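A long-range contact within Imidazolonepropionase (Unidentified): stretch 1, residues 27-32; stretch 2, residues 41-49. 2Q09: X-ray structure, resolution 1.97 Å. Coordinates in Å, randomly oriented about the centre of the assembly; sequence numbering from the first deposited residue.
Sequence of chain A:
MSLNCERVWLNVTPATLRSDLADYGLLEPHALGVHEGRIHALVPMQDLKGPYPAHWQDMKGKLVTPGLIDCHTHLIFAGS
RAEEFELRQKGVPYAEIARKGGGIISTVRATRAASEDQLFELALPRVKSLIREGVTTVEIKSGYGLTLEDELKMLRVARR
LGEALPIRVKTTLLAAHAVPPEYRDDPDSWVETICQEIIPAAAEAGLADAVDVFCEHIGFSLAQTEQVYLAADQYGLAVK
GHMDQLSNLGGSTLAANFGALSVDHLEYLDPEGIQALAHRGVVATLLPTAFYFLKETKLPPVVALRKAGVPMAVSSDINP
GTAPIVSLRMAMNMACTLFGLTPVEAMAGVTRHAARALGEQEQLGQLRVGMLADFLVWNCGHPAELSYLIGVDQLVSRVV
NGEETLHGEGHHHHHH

Stretch 1 27-32: LEPHAL
Stretch 2, residues 41-49: ALVPMQDLK

Strands 30-32 and 41-44 run antiparallel: the angle between their N-to-C directions is 160°, and the axes approach to 4.3 Å, with 526 Å² buried between the stretches. His30, Ala31 and Leu32 are buried, while Glu28, Pro29 and Gln46 are exposed, which suits the polar Glu28-Gln46 pair. CA-CA separations fix the register at His30-Pro44 (4.0 Å), Ala31-Val43 (5.2 Å) and Leu32-Leu42 (4.9 Å). The backbones are extended (phi/psi -120/128 at Ala31, -123/128 at Val43), and in this register the middle pair is the hydrogen-bonded one: Ala31 N donates to Val43 O (2.7 Å, 137°) and Val43 N to Ala31 O (3.1 Å, 164°). Beyond the strands, Met45 N reaches Pro29 O (3.0 Å, 169°).

At the close, non-hydrogen-bonded His30-Pro44 pair the side chains diverge, yet the imidazole lies over Pro44. With chi1 -85° (m) and chi2 58°, the ring turns one face to Pro44, whose CA sits 3.6 Å from the ring centroid, 5° off the normal. Pro44 sets its CA and N over this face as a CH-pi contact; with no N-H to satisfy, it loses nothing at this position, and its N lies 3.3 Å from His30 CD2. The ring is steadied from its own stretch, where His30 ND1 donates to Glu28 O (2.6 Å).

On one sheet face, the small Ala31 leaves a hollow that larger side chains fill: Ala31 CB meets SE of Met45, a selenomethionine folded m, m, m, at 3.8 Å, and Leu48 CD1 also at 3.8 Å. Pro29 CB packs against Met45 CG at 4.1 Å. The other face carries Leu32 (t, t) and Leu42 (chi1 -96°, between wells; chi2 t), whose CD2 comes 4.0 Å from Leu32 CB.

Past the strand ends, a 3-10 segment at 45-46 turns the chain. Glu28 (p, t, chi3 -60°) and Gln46 (p, t, chi3 -62°) extend long polar arms at the exposed margin, and Gln46 NE2 donates to Glu28 OE1 (2.7 Å, 153°). A water donates to Glu28 OE1 (2.8 Å) and Pro29 O (3.0 Å), and weakly accepts from Gln46 N (3.3 Å).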

# COMPACT_ATOMS: atom_id res chain seq x y z
N LEU A 27 -25.85 -0.58 4.30
CA LEU A 27 -27.08 0.08 4.71
C LEU A 27 -28.11 0.04 3.58
O LEU A 27 -27.79 -0.37 2.45
CB LEU A 27 -26.81 1.54 5.05
CG LEU A 27 -25.66 1.88 6.01
CD1 LEU A 27 -25.49 3.39 6.05
CD2 LEU A 27 -25.94 1.35 7.41
N GLU A 28 -29.33 0.47 3.89
CA GLU A 28 -30.40 0.52 2.91
C GLU A 28 -29.99 1.60 1.91
O GLU A 28 -29.06 2.35 2.16
CB GLU A 28 -31.71 0.93 3.59
CG GLU A 28 -31.65 2.30 4.26
CD GLU A 28 -32.92 2.65 5.01
OE1 GLU A 28 -33.99 2.71 4.37
OE2 GLU A 28 -32.85 2.87 6.23
N PRO A 29 -30.69 1.70 0.77
CA PRO A 29 -30.35 2.72 -0.23
C PRO A 29 -30.28 4.12 0.39
O PRO A 29 -31.12 4.50 1.21
CB PRO A 29 -31.47 2.59 -1.24
CG PRO A 29 -31.78 1.13 -1.20
CD PRO A 29 -31.78 0.84 0.28
N HIS A 30 -29.25 4.88 0.01
CA HIS A 30 -29.05 6.23 0.51
C HIS A 30 -28.77 7.21 -0.61
O HIS A 30 -28.69 6.85 -1.78
CB HIS A 30 -27.84 6.28 1.46
CG HIS A 30 -28.15 5.91 2.88
ND1 HIS A 30 -28.71 4.70 3.23
CD2 HIS A 30 -27.96 6.59 4.03
CE1 HIS A 30 -28.84 4.65 4.55
NE2 HIS A 30 -28.40 5.78 5.05
N ALA A 31 -28.61 8.47 -0.22
CA ALA A 31 -28.28 9.55 -1.13
C ALA A 31 -26.95 10.06 -0.59
O ALA A 31 -26.83 10.33 0.60
CB ALA A 31 -29.33 10.65 -1.06
N LEU A 32 -25.95 10.17 -1.45
CA LEU A 32 -24.64 10.64 -1.02
C LEU A 32 -24.32 11.98 -1.67
O LEU A 32 -24.23 12.07 -2.90
CB LEU A 32 -23.56 9.60 -1.36
CG LEU A 32 -22.16 9.81 -0.78
CD1 LEU A 32 -21.31 8.57 -1.04
CD2 LEU A 32 -21.51 11.04 -1.40
N ALA A 41 -23.16 14.62 3.22
CA ALA A 41 -24.34 14.00 3.80
C ALA A 41 -24.64 12.61 3.24
O ALA A 41 -24.35 12.31 2.08
CB ALA A 41 -25.55 14.90 3.59
N LEU A 42 -25.21 11.78 4.10
CA LEU A 42 -25.62 10.42 3.77
C LEU A 42 -27.01 10.26 4.34
O LEU A 42 -27.19 10.09 5.55
CB LEU A 42 -24.68 9.40 4.40
CG LEU A 42 -23.56 8.90 3.50
CD1 LEU A 42 -22.63 8.00 4.29
CD2 LEU A 42 -24.17 8.15 2.32
N VAL A 43 -28.01 10.31 3.47
CA VAL A 43 -29.40 10.22 3.87
C VAL A 43 -30.18 9.09 3.20
O VAL A 43 -30.17 8.96 1.98
CB VAL A 43 -30.13 11.54 3.53
CG1 VAL A 43 -31.57 11.49 4.03
CG2 VAL A 43 -29.38 12.71 4.12
N PRO A 44 -30.86 8.26 4.00
CA PRO A 44 -31.64 7.16 3.44
C PRO A 44 -32.63 7.69 2.41
O PRO A 44 -33.18 8.78 2.58
CB PRO A 44 -32.31 6.53 4.66
CG PRO A 44 -32.24 7.61 5.72
CD PRO A 44 -30.92 8.26 5.47
N MSE A 45 -32.85 6.94 1.34
CA MSE A 45 -33.77 7.36 0.30
C MSE A 45 -35.22 7.50 0.76
O MSE A 45 -35.97 8.30 0.20
CB MSE A 45 -33.69 6.41 -0.90
CG MSE A 45 -32.39 6.53 -1.70
SE MSE A 45 -32.03 8.35 -2.32
CE MSE A 45 -33.36 8.37 -3.75
N GLN A 46 -35.62 6.73 1.76
CA GLN A 46 -37.00 6.82 2.25
C GLN A 46 -37.29 8.20 2.85
O GLN A 46 -38.44 8.61 2.94
CB GLN A 46 -37.28 5.72 3.29
CG GLN A 46 -36.34 5.69 4.47
CD GLN A 46 -36.80 4.72 5.55
OE1 GLN A 46 -37.87 4.89 6.13
NE2 GLN A 46 -36.00 3.71 5.83
N ASP A 47 -36.24 8.91 3.25
CA ASP A 47 -36.37 10.25 3.81
C ASP A 47 -36.34 11.28 2.69
O ASP A 47 -36.08 12.46 2.94
CB ASP A 47 -35.22 10.55 4.78
CG ASP A 47 -35.27 9.69 6.03
OD1 ASP A 47 -35.83 8.59 5.98
OD2 ASP A 47 -34.71 10.13 7.06
N LEU A 48 -36.58 10.85 1.46
CA LEU A 48 -36.57 11.76 0.32
C LEU A 48 -37.59 11.36 -0.73
O LEU A 48 -37.95 10.20 -0.87
CB LEU A 48 -35.17 11.78 -0.31
CG LEU A 48 -34.02 12.32 0.54
CD1 LEU A 48 -32.72 12.26 -0.23
CD2 LEU A 48 -34.34 13.74 0.97
N LYS A 49 -38.08 12.34 -1.49
CA LYS A 49 -39.06 12.08 -2.53
C LYS A 49 -39.05 13.17 -3.60
O LYS A 49 -38.15 14.01 -3.66
CB LYS A 49 -40.46 11.98 -1.91
O HOH W 1 -34.00 3.86 1.84